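Local coordinates for protein ectoine dioxygenase (Sphingopyxis alaskensis, PDB 4MHR) that catalyses the iron- and 2-oxoglutarate-dependent hydroxylation of L-ectoine to 5-hydroxyectoine, a compatible solute that protects cells against osmotic stress, at residues A[13-18]-A[154-159]; A[39-44]-A[124-129]; A[57-62]-A[238-243]; A[162-167]-A[274-279]; A[181-186]-A[262-267]. All coordinates share one frame; numbering follows the deposited sequence.

How the interactions relate
Interactions 1 and 2 are buried, whereas interactions 3, 4 and 5 are partly buried and reach exposed residues. Their chemistry differs: interaction 2 is apolar packing, interaction 1 combines a salt bridge with aromatic contacts, interaction 3 relies on a lysine-aspartate pair and waters, interaction 4 on backbone and amide hydrogen bonds, and interaction 5 on arginine packing against loop carbonyls with one weak direct bond. Interaction 1 sits on helix 154-162 and interaction 4 on the loop that leaves it, joined by His159 ND1 and Met164 O at 2.7 Å. Interaction 2 reaches interaction 4 through Asp129 OD2 and Ser275 OG, 2.6 Å apart. Interactions 3 and 5 only graze each other, between Thr238 and Pro181.

Interaction 1 of 5, residues A[13-18]-A[154-159]; sequences YPSRQR and DFETWH
The N-terminal loop 13-18 runs past the first turns of helix 154-162, with CA of Ser15 7.4 Å from CA of Glu156 and CA of Tyr13 7.8 Å from CA of His159. This helix begins at Asp154, which together with His152 and His253 forms the iron-binding facial triad of the cupin fold; it also carries Trp158, important for ectoine stabilization. The loop meets the helix through other residues. Tyr13 takes the edge of the Phe155 ring against its own face, an offset edge-to-face pair with planes at 85° and centroids 5.2 Å apart. Tyr13 CB also lies over one face of the His159 imidazole, 4.0 Å from the ring centroid, while His159 NE2 is hydrogen-bonded to Asp11 and Tyr13 OH to Asp28. Farther along, Arg16 grips the Glu156 carboxylate side-on, and the two flat groups are nearly coplanar, 25° apart. Arg16 NE meets the syn lone pair of Glu156 OE2 at 2.9 Å; NH2 reaches OE1 on its syn side. NH1 turns to a second acid, Glu161. Glu156 OE2 is thus held twice, since Ser15 OG donates to it in a very short bond of 2.5 Å.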
# COMPACT_ATOMS: atom_id res chain seq x y z
N TYR A 13 -6.78 -16.55 9.81
CA TYR A 13 -5.41 -16.43 9.33
C TYR A 13 -4.31 -16.43 10.46
O TYR A 13 -3.58 -15.44 10.63
CB TYR A 13 -5.37 -15.10 8.51
CG TYR A 13 -6.29 -15.06 7.36
CD1 TYR A 13 -6.08 -15.88 6.28
CD2 TYR A 13 -7.36 -14.17 7.29
CE1 TYR A 13 -6.93 -15.89 5.21
CE2 TYR A 13 -8.19 -14.14 6.16
CZ TYR A 13 -7.96 -14.98 5.12
OH TYR A 13 -8.74 -14.96 3.97
N PRO A 14 -4.17 -17.55 11.22
CA PRO A 14 -3.13 -17.63 12.32
C PRO A 14 -1.73 -17.56 11.82
O PRO A 14 -1.42 -18.18 10.82
CB PRO A 14 -3.38 -19.01 12.94
CG PRO A 14 -4.06 -19.79 11.89
CD PRO A 14 -4.85 -18.83 11.02
N SER A 15 -0.89 -16.76 12.44
CA SER A 15 0.49 -16.68 12.03
C SER A 15 1.32 -16.41 13.27
O SER A 15 0.79 -15.97 14.30
CB SER A 15 0.69 -15.56 10.99
OG SER A 15 2.04 -15.47 10.54
N ARG A 16 2.64 -16.62 13.13
CA ARG A 16 3.60 -16.43 14.24
C ARG A 16 3.29 -17.27 15.49
O ARG A 16 3.65 -16.87 16.58
CB ARG A 16 3.75 -14.96 14.62
CG ARG A 16 3.86 -14.07 13.40
CD ARG A 16 4.30 -12.71 13.77
NE ARG A 16 4.04 -11.76 12.69
CZ ARG A 16 4.14 -10.45 12.84
NH1 ARG A 16 4.52 -9.92 14.00
NH2 ARG A 16 3.89 -9.64 11.83
N GLN A 17 2.65 -18.42 15.32
CA GLN A 17 2.28 -19.29 16.43
C GLN A 17 3.22 -20.50 16.43
O GLN A 17 3.86 -20.77 17.43
CB GLN A 17 0.79 -19.68 16.38
CG GLN A 17 -0.15 -18.53 16.76
CD GLN A 17 -1.61 -18.82 16.43
OE1 GLN A 17 -1.99 -19.98 16.22
NE2 GLN A 17 -2.45 -17.77 16.36
N ARG A 18 3.35 -21.18 15.30
CA ARG A 18 4.29 -22.29 15.17
C ARG A 18 5.72 -21.86 14.87
O ARG A 18 6.03 -20.68 14.56
CB ARG A 18 3.84 -23.26 14.07
CG ARG A 18 2.42 -23.79 14.17
CD ARG A 18 2.09 -24.34 15.56
NE ARG A 18 0.96 -25.29 15.52
CZ ARG A 18 0.28 -25.72 16.58
NH1 ARG A 18 0.57 -25.31 17.81
NH2 ARG A 18 -0.71 -26.58 16.41
N ASP A 154 1.68 -7.11 3.63
CA ASP A 154 1.14 -6.17 4.61
C ASP A 154 0.06 -6.80 5.47
O ASP A 154 -0.02 -6.51 6.67
CB ASP A 154 0.50 -4.98 3.89
CG ASP A 154 1.54 -4.10 3.15
OD1 ASP A 154 2.69 -4.01 3.62
OD2 ASP A 154 1.16 -3.49 2.14
N PHE A 155 -0.76 -7.69 4.88
CA PHE A 155 -1.89 -8.19 5.62
C PHE A 155 -1.43 -9.01 6.81
O PHE A 155 -2.08 -9.02 7.86
CB PHE A 155 -2.84 -8.96 4.73
CG PHE A 155 -3.93 -9.67 5.52
CD1 PHE A 155 -5.00 -8.93 6.03
CD2 PHE A 155 -3.82 -11.05 5.81
CE1 PHE A 155 -5.98 -9.54 6.78
CE2 PHE A 155 -4.81 -11.68 6.57
CZ PHE A 155 -5.87 -10.90 7.07
N GLU A 156 -0.32 -9.74 6.68
CA GLU A 156 0.12 -10.62 7.78
C GLU A 156 0.43 -9.76 9.01
O GLU A 156 0.06 -10.13 10.13
CB GLU A 156 1.29 -11.50 7.39
CG GLU A 156 1.61 -12.65 8.36
CD GLU A 156 2.58 -12.26 9.51
OE1 GLU A 156 3.06 -11.14 9.50
OE2 GLU A 156 2.79 -13.10 10.44
N THR A 157 1.06 -8.59 8.79
CA THR A 157 1.23 -7.62 9.86
C THR A 157 -0.05 -6.96 10.35
O THR A 157 -0.28 -6.86 11.57
CB THR A 157 2.24 -6.56 9.47
OG1 THR A 157 3.48 -7.21 9.32
CG2 THR A 157 2.35 -5.40 10.52
N TRP A 158 -0.86 -6.47 9.42
CA TRP A 158 -2.11 -5.83 9.80
C TRP A 158 -3.00 -6.77 10.64
O TRP A 158 -3.63 -6.35 11.59
CB TRP A 158 -2.84 -5.24 8.59
CG TRP A 158 -2.06 -4.17 7.91
CD1 TRP A 158 -1.02 -3.42 8.47
CD2 TRP A 158 -2.19 -3.71 6.55
NE1 TRP A 158 -0.52 -2.54 7.55
CE2 TRP A 158 -1.22 -2.68 6.36
CE3 TRP A 158 -3.00 -4.10 5.47
CZ2 TRP A 158 -1.05 -2.01 5.15
CZ3 TRP A 158 -2.83 -3.47 4.23
CH2 TRP A 158 -1.85 -2.42 4.07
N HIS A 159 -3.02 -8.02 10.30
CA HIS A 159 -3.81 -8.97 11.00
C HIS A 159 -3.19 -9.28 12.39
O HIS A 159 -3.82 -9.07 13.44
CB HIS A 159 -3.87 -10.23 10.17
CG HIS A 159 -4.65 -11.34 10.80
ND1 HIS A 159 -6.03 -11.31 10.91
CD2 HIS A 159 -4.25 -12.48 11.38
CE1 HIS A 159 -6.43 -12.42 11.50
NE2 HIS A 159 -5.37 -13.15 11.78

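Interaction 2 of 5, residues A[39-44]-A[124-129]; sequences APISAR and RFLLGD
The phenyl ring of Phe125 is the bump of this contact, and it lies against a shallow surface formed by Ala39, Pro40 and Ile41 just ahead of helix 43-52. Each of the three touches a different part of the side chain. Ala39 CB sits over one ring face, offset toward the rim, 4.0 Å from the centroid and 3.7 Å from CE1 of Phe125, which fits a CH-pi contact. Pro40 packs at the root, its CD 3.7 Å from Phe125 CB. Ile41 approaches obliquely near CE2, on the same side of the ring plane as Ala39: its CD1 lies 3.9 Å from Phe125 CE2 and the same distance from Leu126 CD2, so the methyl touches both neighbouring residues of the helix. CG anti to the backbone N (chi1 174°) carries the ring there. An alanine in place of Phe125 would keep the touch of CB on Pro40 but would probably open a gap beneath Ala39 and Ile41, leaving both without the ring they pack on. Helix 117-127 closes in a Schellman motif at Gly128, while Ser42 is the N-cap of helix 43-52. That second helix lays Ala46 against Phe125 and Phe49 against Leu126, and Leu170 of strand 169-175 also touches Leu126.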
# COMPACT_ATOMS: atom_id res chain seq x y z
N ALA A 39 -19.19 0.21 -12.93
CA ALA A 39 -17.94 0.17 -12.17
C ALA A 39 -16.94 1.22 -12.68
O ALA A 39 -16.92 1.53 -13.86
CB ALA A 39 -17.35 -1.20 -12.22
N PRO A 40 -16.05 1.71 -11.80
CA PRO A 40 -15.00 2.66 -12.15
C PRO A 40 -13.81 2.07 -12.87
O PRO A 40 -12.95 2.81 -13.29
CB PRO A 40 -14.62 3.26 -10.82
CG PRO A 40 -14.86 2.14 -9.83
CD PRO A 40 -16.05 1.40 -10.37
N ILE A 41 -13.76 0.76 -13.08
CA ILE A 41 -12.70 0.17 -13.90
C ILE A 41 -13.36 -0.81 -14.87
O ILE A 41 -14.52 -1.16 -14.69
CB ILE A 41 -11.68 -0.58 -13.03
CG1 ILE A 41 -12.36 -1.59 -12.11
CG2 ILE A 41 -10.86 0.40 -12.15
CD1 ILE A 41 -11.35 -2.36 -11.24
N SER A 42 -12.63 -1.24 -15.89
CA SER A 42 -13.20 -2.07 -16.90
C SER A 42 -13.31 -3.50 -16.38
O SER A 42 -12.75 -3.83 -15.34
CB SER A 42 -12.27 -2.03 -18.12
OG SER A 42 -11.10 -2.76 -17.80
N ALA A 43 -13.98 -4.38 -17.13
CA ALA A 43 -14.20 -5.73 -16.64
C ALA A 43 -12.85 -6.45 -16.64
O ALA A 43 -12.47 -7.16 -15.69
CB ALA A 43 -15.23 -6.45 -17.49
N ARG A 44 -12.03 -6.12 -17.61
CA ARG A 44 -10.68 -6.67 -17.62
C ARG A 44 -9.76 -6.19 -16.49
O ARG A 44 -8.97 -6.98 -15.99
CB ARG A 44 -10.01 -6.47 -18.96
CG ARG A 44 -10.48 -7.55 -19.98
CD ARG A 44 -10.24 -7.11 -21.44
NE ARG A 44 -8.88 -6.55 -21.66
CZ ARG A 44 -8.54 -5.57 -22.52
NH1 ARG A 44 -9.44 -4.96 -23.28
NH2 ARG A 44 -7.26 -5.20 -22.60
N ARG A 124 -13.67 1.68 -3.24
CA ARG A 124 -15.01 1.30 -2.80
C ARG A 124 -15.53 0.15 -3.70
O ARG A 124 -16.19 -0.71 -3.25
CB ARG A 124 -15.98 2.50 -2.89
CG ARG A 124 -15.66 3.54 -1.82
CD ARG A 124 -16.25 4.92 -2.15
NE ARG A 124 -17.67 4.79 -2.00
CZ ARG A 124 -18.54 4.70 -2.99
NH1 ARG A 124 -18.17 4.84 -4.26
NH2 ARG A 124 -19.80 4.48 -2.69
N PHE A 125 -15.25 0.20 -5.00
CA PHE A 125 -15.61 -0.94 -5.89
C PHE A 125 -14.88 -2.25 -5.48
O PHE A 125 -15.47 -3.33 -5.24
CB PHE A 125 -15.28 -0.60 -7.35
CG PHE A 125 -15.49 -1.78 -8.24
CD1 PHE A 125 -16.75 -2.19 -8.52
CD2 PHE A 125 -14.41 -2.52 -8.73
CE1 PHE A 125 -16.96 -3.37 -9.28
CE2 PHE A 125 -14.60 -3.63 -9.51
CZ PHE A 125 -15.88 -4.06 -9.75
N LEU A 126 -13.56 -2.18 -5.45
CA LEU A 126 -12.74 -3.37 -5.22
C LEU A 126 -12.99 -4.00 -3.85
O LEU A 126 -12.94 -5.25 -3.71
CB LEU A 126 -11.24 -3.09 -5.37
CG LEU A 126 -10.83 -2.77 -6.79
CD1 LEU A 126 -9.35 -2.38 -6.81
CD2 LEU A 126 -11.03 -3.96 -7.71
N LEU A 127 -13.29 -3.14 -2.88
CA LEU A 127 -13.58 -3.59 -1.50
C LEU A 127 -15.09 -3.81 -1.17
O LEU A 127 -15.45 -4.39 -0.12
CB LEU A 127 -12.90 -2.68 -0.51
CG LEU A 127 -11.40 -2.50 -0.68
CD1 LEU A 127 -10.78 -1.56 0.35
CD2 LEU A 127 -10.76 -3.87 -0.60
N GLY A 128 -15.94 -3.49 -2.12
CA GLY A 128 -17.39 -3.69 -2.04
C GLY A 128 -17.98 -3.03 -0.84
O GLY A 128 -18.70 -3.66 -0.15
N ASP A 129 -17.61 -1.81 -0.52
CA ASP A 129 -18.00 -1.21 0.75
C ASP A 129 -17.60 0.26 0.74
O ASP A 129 -16.82 0.68 -0.07
CB ASP A 129 -17.26 -1.91 1.92
CG ASP A 129 -17.98 -1.76 3.32
OD1 ASP A 129 -18.99 -1.07 3.35
OD2 ASP A 129 -17.50 -2.32 4.34

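Interaction 3 of 5, residues A[57-62]-A[238-243]; sequences LEDIFS and TGKPGT
Lys240 crosses the Asp59 side chain at about a right angle and brings NZ to 2.6 Å from Asp59 OD1. In this salt bridge NZ meets OD1 on the syn side, 24° out of the carboxylate plane. The final torsion supplies the approach: chi4 of -70° bends NZ aside from an otherwise extended chain. Two waters widen the polar network. One accepts from Lys240 NZ at 2.6 Å and donates to Glu58 OE2, so the second acid is reached indirectly. The other accepts from the backbone N of Asp59 and from Lys240 NZ, and donates to Thr243 OG1 at 2.9 Å. The fold places these partners together, because strand 54-57 forms an outer edge of the seven-stranded antiparallel sheet of the cupin core and pairs with strand 244-248; the contact lies where the first strand ends and the second is about to begin. Residues Lys240 to Thr243 make a type II beta turn with Pro241 and Gly242 at its corners. Lys240 O accepts twice there, from Thr243 N at 3.0 Å and from Thr243 OG1 at 2.8 Å, the hydroxyl lying in the carbonyl plane on a lone pair. Deeper in, Phe61 turns its ring edge to the Gly242 carbonyl, with CD2 3.6 Å from that oxygen. A third water accepts from Phe61 N and donates weakly to Gly242 O.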
# COMPACT_ATOMS: atom_id res chain seq x y z
N LEU A 57 -2.78 2.18 -12.82
CA LEU A 57 -3.58 3.24 -13.48
C LEU A 57 -2.63 4.29 -13.96
O LEU A 57 -1.83 4.80 -13.15
CB LEU A 57 -4.52 3.88 -12.46
CG LEU A 57 -5.39 2.88 -11.78
CD1 LEU A 57 -6.26 3.56 -10.75
CD2 LEU A 57 -6.24 2.18 -12.83
N GLU A 58 -2.64 4.57 -15.26
CA GLU A 58 -1.76 5.62 -15.82
C GLU A 58 -2.58 6.80 -16.39
O GLU A 58 -3.77 6.62 -16.75
CB GLU A 58 -0.95 5.04 -16.96
CG GLU A 58 -0.19 3.77 -16.65
CD GLU A 58 0.31 3.09 -17.92
OE1 GLU A 58 -0.29 2.10 -18.39
OE2 GLU A 58 1.28 3.57 -18.46
N ASP A 59 -1.96 7.99 -16.41
CA ASP A 59 -2.56 9.19 -17.00
C ASP A 59 -3.89 9.53 -16.42
O ASP A 59 -4.76 9.96 -17.13
CB ASP A 59 -2.72 9.02 -18.51
CG ASP A 59 -1.42 8.69 -19.17
OD1 ASP A 59 -0.42 9.36 -18.85
OD2 ASP A 59 -1.38 7.70 -19.92
N ILE A 60 -4.10 9.30 -15.13
CA ILE A 60 -5.34 9.72 -14.54
C ILE A 60 -5.34 11.14 -13.95
O ILE A 60 -6.41 11.65 -13.66
CB ILE A 60 -5.84 8.74 -13.49
CG1 ILE A 60 -4.82 8.53 -12.40
CG2 ILE A 60 -6.21 7.40 -14.12
CD1 ILE A 60 -5.49 7.95 -11.16
N PHE A 61 -4.16 11.68 -13.63
CA PHE A 61 -4.01 13.05 -13.06
C PHE A 61 -3.38 13.85 -14.19
O PHE A 61 -2.54 13.33 -14.92
CB PHE A 61 -3.05 13.08 -11.86
CG PHE A 61 -3.57 12.35 -10.65
CD1 PHE A 61 -4.64 12.87 -9.94
CD2 PHE A 61 -3.04 11.12 -10.26
CE1 PHE A 61 -5.21 12.18 -8.87
CE2 PHE A 61 -3.56 10.45 -9.15
CZ PHE A 61 -4.65 10.97 -8.46
N SER A 62 -3.77 15.11 -14.33
CA SER A 62 -3.17 15.98 -15.37
C SER A 62 -1.76 16.35 -14.98
O SER A 62 -1.42 16.22 -13.82
CB SER A 62 -4.00 17.28 -15.53
OG SER A 62 -3.82 18.11 -14.40
N THR A 238 6.47 0.01 -13.31
CA THR A 238 7.24 1.25 -13.43
C THR A 238 6.28 2.29 -13.93
O THR A 238 5.14 1.97 -14.27
CB THR A 238 8.49 1.15 -14.34
OG1 THR A 238 8.14 0.55 -15.58
CG2 THR A 238 9.59 0.25 -13.70
N GLY A 239 6.70 3.55 -13.89
CA GLY A 239 5.90 4.59 -14.46
C GLY A 239 6.39 5.96 -14.12
O GLY A 239 7.22 6.14 -13.27
N LYS A 240 5.82 6.93 -14.81
CA LYS A 240 6.16 8.34 -14.54
C LYS A 240 5.36 8.84 -13.34
O LYS A 240 4.35 8.22 -12.93
CB LYS A 240 5.87 9.20 -15.78
CG LYS A 240 4.43 9.12 -16.26
CD LYS A 240 4.18 10.08 -17.41
CE LYS A 240 2.70 10.28 -17.65
NZ LYS A 240 2.09 9.04 -18.21
N PRO A 241 5.80 9.95 -12.78
CA PRO A 241 5.08 10.52 -11.68
C PRO A 241 3.58 10.67 -11.99
O PRO A 241 3.18 11.01 -13.12
CB PRO A 241 5.75 11.89 -11.51
CG PRO A 241 7.15 11.67 -11.98
CD PRO A 241 6.99 10.77 -13.14
N GLY A 242 2.74 10.36 -10.99
CA GLY A 242 1.29 10.40 -11.19
C GLY A 242 0.67 9.02 -11.47
O GLY A 242 -0.50 8.82 -11.22
N THR A 243 1.49 8.08 -11.91
CA THR A 243 1.11 6.64 -12.02
C THR A 243 0.72 6.06 -10.67
O THR A 243 1.35 6.37 -9.67
CB THR A 243 2.26 5.78 -12.64
OG1 THR A 243 2.61 6.28 -13.92
CG2 THR A 243 1.86 4.28 -12.78
O HOH W 1 2.38 6.52 -17.81
O HOH W 2 0.81 7.95 -15.54
O HOH W 3 -1.82 10.19 -13.58

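Interaction 4 of 5, residues A[162-167]-A[274-279]; sequences DGMPRM and VSNRLE
The loop leaving helix 154-162 meets the loop that follows strand 264-273, with Asn276 set against Met164, Pro165 and Arg166. Its amide works with both ends on the backbone of Arg166: Asn276 ND2 donates to Arg166 O at 2.9 Å, tilted 33° from the carbonyl plane, and Asn276 OD1 takes a weak bond from Arg166 N at 3.1 Å. ND2 also reaches Asn272. The amide gets there with CG anti to the backbone N (chi1 -167°). Pro165 slides past in the opposite direction, its CD 3.4 Å from Asn276 OD1. The two loops thereby join the helix that bears Trp158 of the ectoine site to the end of strand 264-273 in the antiparallel cupin sheet. Gly163, with positive phi, is where the chain leaves that helix. A side chain there would strike Glu279 O. Gly163 O accepts from Glu279 N at 2.9 Å in a nearly straight bond (169°), the donor standing above the carbonyl plane. Leu278 packs alongside, with CD1 3.6 Å from Met164 CB. Asp162 directs its carboxylate elsewhere, to a salt bridge with Arg288.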
# COMPACT_ATOMS: atom_id res chain seq x y z
N ASP A 162 -2.34 -5.52 14.12
CA ASP A 162 -3.30 -4.46 14.25
C ASP A 162 -4.73 -5.00 14.49
O ASP A 162 -5.64 -4.22 14.79
CB ASP A 162 -3.32 -3.52 13.05
CG ASP A 162 -2.02 -2.87 12.77
OD1 ASP A 162 -1.36 -2.42 13.75
OD2 ASP A 162 -1.63 -2.77 11.53
N GLY A 163 -4.90 -6.30 14.35
CA GLY A 163 -6.21 -6.96 14.49
C GLY A 163 -7.12 -6.90 13.27
O GLY A 163 -8.35 -7.06 13.41
N MET A 164 -6.55 -6.72 12.06
CA MET A 164 -7.41 -6.62 10.86
C MET A 164 -7.84 -8.00 10.59
O MET A 164 -7.00 -8.85 10.33
CB MET A 164 -6.70 -5.95 9.65
CG MET A 164 -7.46 -5.99 8.38
SD MET A 164 -6.57 -5.34 6.94
CE MET A 164 -6.27 -3.64 7.34
N PRO A 165 -9.18 -8.25 10.61
CA PRO A 165 -9.61 -9.66 10.55
C PRO A 165 -9.54 -10.33 9.22
O PRO A 165 -9.20 -11.51 9.18
CB PRO A 165 -11.09 -9.62 11.01
CG PRO A 165 -11.52 -8.21 10.91
CD PRO A 165 -10.29 -7.32 10.84
N ARG A 166 -9.87 -9.60 8.15
CA ARG A 166 -10.13 -10.20 6.84
C ARG A 166 -9.29 -9.51 5.73
O ARG A 166 -8.93 -8.36 5.84
CB ARG A 166 -11.60 -10.14 6.46
CG ARG A 166 -12.60 -10.80 7.40
CD ARG A 166 -12.45 -12.29 7.32
NE ARG A 166 -13.70 -12.81 7.67
CZ ARG A 166 -14.65 -13.26 6.86
NH1 ARG A 166 -14.54 -13.35 5.55
NH2 ARG A 166 -15.76 -13.64 7.44
N MET A 167 -9.08 -10.21 4.61
CA MET A 167 -8.35 -9.59 3.47
C MET A 167 -9.32 -8.76 2.68
O MET A 167 -9.91 -9.26 1.74
CB MET A 167 -7.72 -10.67 2.60
CG MET A 167 -6.65 -11.47 3.39
SD MET A 167 -6.01 -12.67 2.25
CE MET A 167 -4.92 -13.56 3.34
N VAL A 274 -14.94 -0.23 5.73
CA VAL A 274 -15.46 0.11 7.11
C VAL A 274 -15.97 -1.11 7.88
O VAL A 274 -15.78 -1.15 9.07
CB VAL A 274 -16.52 1.25 7.10
CG1 VAL A 274 -15.98 2.54 6.51
CG2 VAL A 274 -17.76 0.81 6.30
N SER A 275 -16.52 -2.12 7.20
CA SER A 275 -16.92 -3.40 7.79
C SER A 275 -15.74 -4.34 8.19
O SER A 275 -15.90 -5.27 8.95
CB SER A 275 -17.91 -4.16 6.84
OG SER A 275 -17.28 -4.53 5.63
N ASN A 276 -14.53 -4.06 7.76
CA ASN A 276 -13.35 -4.86 8.17
C ASN A 276 -12.54 -4.15 9.25
O ASN A 276 -11.32 -4.16 9.25
CB ASN A 276 -12.49 -5.02 6.92
CG ASN A 276 -11.40 -6.06 7.09
OD1 ASN A 276 -11.58 -7.07 7.74
ND2 ASN A 276 -10.25 -5.81 6.47
N ARG A 277 -13.23 -3.43 10.14
CA ARG A 277 -12.57 -2.53 11.09
C ARG A 277 -11.78 -3.38 12.09
O ARG A 277 -12.08 -4.51 12.33
CB ARG A 277 -13.56 -1.59 11.81
CG ARG A 277 -14.15 -2.18 13.07
CD ARG A 277 -15.51 -1.59 13.48
NE ARG A 277 -15.55 -1.26 14.92
CZ ARG A 277 -15.36 -2.12 15.92
NH1 ARG A 277 -15.10 -3.41 15.70
NH2 ARG A 277 -15.41 -1.69 17.17
N LEU A 278 -10.75 -2.79 12.68
CA LEU A 278 -9.78 -3.55 13.42
C LEU A 278 -10.39 -4.14 14.72
O LEU A 278 -11.23 -3.51 15.38
CB LEU A 278 -8.63 -2.63 13.74
CG LEU A 278 -7.41 -2.55 12.86
CD1 LEU A 278 -7.63 -2.92 11.40
CD2 LEU A 278 -6.75 -1.20 13.06
N GLU A 279 -9.97 -5.35 15.07
CA GLU A 279 -10.21 -5.95 16.41
C GLU A 279 -8.95 -5.90 17.27
O GLU A 279 -7.96 -5.21 16.93
CB GLU A 279 -10.60 -7.40 16.20
CG GLU A 279 -11.34 -7.57 14.90
CD GLU A 279 -12.54 -8.43 15.03
OE1 GLU A 279 -12.39 -9.67 14.98
OE2 GLU A 279 -13.64 -7.85 15.15

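Interaction 5 of 5, residues A[181-186]-A[262-267]; sequences PHNGPL and FPRANA
The guanidinium of Arg264 carries the backbone N of Leu186 over one face, 4.0 Å from NH2 of Arg264, while Gly184 O and Pro185 CA approach it obliquely. The other flat group, the Asn183 amide, is turned 77° from the guanidinium plane and lies against the aliphatic part of the arginine, its ND2 3.4 Å from Arg264 CG. Farther out, Arg264 CD lies against two carbonyl oxygens, 3.1 Å from Gly184 O and 3.3 Å from Asn183 O. The bend at chi3 (78°) sets NE where it bonds to Asn179 OD1; Gly184 O, although near, is at a poor angle for NE and accepts from Lys141 instead. Arg264 opens the long strand 264-273 of the antiparallel cupin sheet, and segment 181-186 is the loop that leads into the short strand 187-188. This places the contact beside the catalytic centre: the side chains of Arg264 and Lys141, which binds 2-oxoglutarate, are about 4 Å apart, as are those of Leu186 and His253, an iron ligand. An alanine in place of Arg264 would probably leave Asn179 OD1 without its donor and the Asn183 amide without the chain it leans on. A water accepts from Leu186 N at 3.2 Å and weakly from Arg264 NH2. At the far end Asn183 ND2 gives Phe262 O a weak bond of 3.4 Å, and also donates to Glu178 O, while its OD1 accepts from Thr180 N.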
# COMPACT_ATOMS: atom_id res chain seq x y z
N PRO A 181 13.44 0.76 -14.25
CA PRO A 181 13.81 -0.57 -13.83
C PRO A 181 15.02 -0.54 -12.82
O PRO A 181 15.22 -1.53 -12.12
CB PRO A 181 14.13 -1.27 -15.15
CG PRO A 181 13.41 -0.44 -16.18
CD PRO A 181 13.55 0.95 -15.71
N HIS A 182 15.72 0.59 -12.69
CA HIS A 182 17.06 0.61 -12.07
C HIS A 182 17.14 1.17 -10.67
O HIS A 182 18.15 0.91 -9.97
CB HIS A 182 18.04 1.38 -12.89
CG HIS A 182 18.00 1.02 -14.34
ND1 HIS A 182 18.28 -0.24 -14.78
CD2 HIS A 182 17.66 1.75 -15.42
CE1 HIS A 182 18.10 -0.28 -16.09
NE2 HIS A 182 17.77 0.92 -16.50
N ASN A 183 16.12 1.94 -10.27
CA ASN A 183 16.20 2.63 -8.97
C ASN A 183 15.46 1.92 -7.84
O ASN A 183 14.92 2.54 -6.96
CB ASN A 183 15.86 4.12 -9.07
CG ASN A 183 14.39 4.41 -9.42
OD1 ASN A 183 13.72 3.62 -10.04
ND2 ASN A 183 13.96 5.59 -9.08
N GLY A 184 15.40 0.60 -7.89
CA GLY A 184 14.69 -0.18 -6.88
C GLY A 184 13.18 0.06 -6.84
O GLY A 184 12.66 0.37 -5.83
N PRO A 185 12.47 -0.13 -7.96
CA PRO A 185 10.99 -0.05 -7.93
C PRO A 185 10.38 -1.19 -7.09
O PRO A 185 11.01 -2.21 -6.83
CB PRO A 185 10.61 -0.27 -9.39
CG PRO A 185 11.70 -1.19 -9.92
CD PRO A 185 12.98 -0.73 -9.20
N LEU A 186 9.13 -1.00 -6.71
CA LEU A 186 8.34 -2.05 -6.09
C LEU A 186 8.27 -3.30 -7.00
O LEU A 186 8.01 -3.22 -8.17
CB LEU A 186 6.91 -1.49 -5.86
CG LEU A 186 5.98 -2.44 -5.08
CD1 LEU A 186 6.49 -2.61 -3.65
CD2 LEU A 186 4.55 -1.91 -5.06
N PHE A 262 19.04 8.40 -8.82
CA PHE A 262 17.66 8.86 -9.04
C PHE A 262 16.78 8.41 -7.85
O PHE A 262 16.62 7.20 -7.65
CB PHE A 262 17.10 8.22 -10.31
CG PHE A 262 17.90 8.53 -11.55
CD1 PHE A 262 18.25 9.84 -11.88
CD2 PHE A 262 18.35 7.51 -12.36
CE1 PHE A 262 19.01 10.11 -13.02
CE2 PHE A 262 19.12 7.77 -13.49
CZ PHE A 262 19.45 9.06 -13.82
N PRO A 263 16.20 9.37 -7.09
CA PRO A 263 15.41 9.09 -5.88
C PRO A 263 14.08 8.42 -6.23
O PRO A 263 13.63 8.46 -7.35
CB PRO A 263 15.12 10.47 -5.33
CG PRO A 263 14.95 11.29 -6.58
CD PRO A 263 16.09 10.79 -7.45
N ARG A 264 13.49 7.76 -5.26
CA ARG A 264 12.11 7.26 -5.37
C ARG A 264 11.29 7.96 -4.34
O ARG A 264 11.76 8.15 -3.21
CB ARG A 264 12.04 5.77 -5.02
CG ARG A 264 12.33 4.87 -6.18
CD ARG A 264 11.99 3.44 -5.79
NE ARG A 264 10.55 3.14 -5.82
CZ ARG A 264 9.76 2.85 -4.77
NH1 ARG A 264 10.22 2.83 -3.52
NH2 ARG A 264 8.47 2.59 -4.98
N ALA A 265 10.08 8.33 -4.72
CA ALA A 265 9.20 9.01 -3.79
C ALA A 265 7.74 8.65 -4.18
O ALA A 265 7.37 8.68 -5.36
CB ALA A 265 9.43 10.53 -3.87
N ASN A 266 6.93 8.32 -3.19
CA ASN A 266 5.56 8.01 -3.41
C ASN A 266 4.76 8.37 -2.21
O ASN A 266 5.32 8.51 -1.07
CB ASN A 266 5.40 6.53 -3.71
CG ASN A 266 5.54 5.68 -2.49
OD1 ASN A 266 6.46 5.83 -1.73
ND2 ASN A 266 4.56 4.82 -2.25
N ALA A 267 3.47 8.58 -2.47
CA ALA A 267 2.45 8.65 -1.45
C ALA A 267 1.72 7.29 -1.42
O ALA A 267 1.19 6.84 -2.44
CB ALA A 267 1.50 9.79 -1.79
O HOH W 4 7.47 1.41 -7.99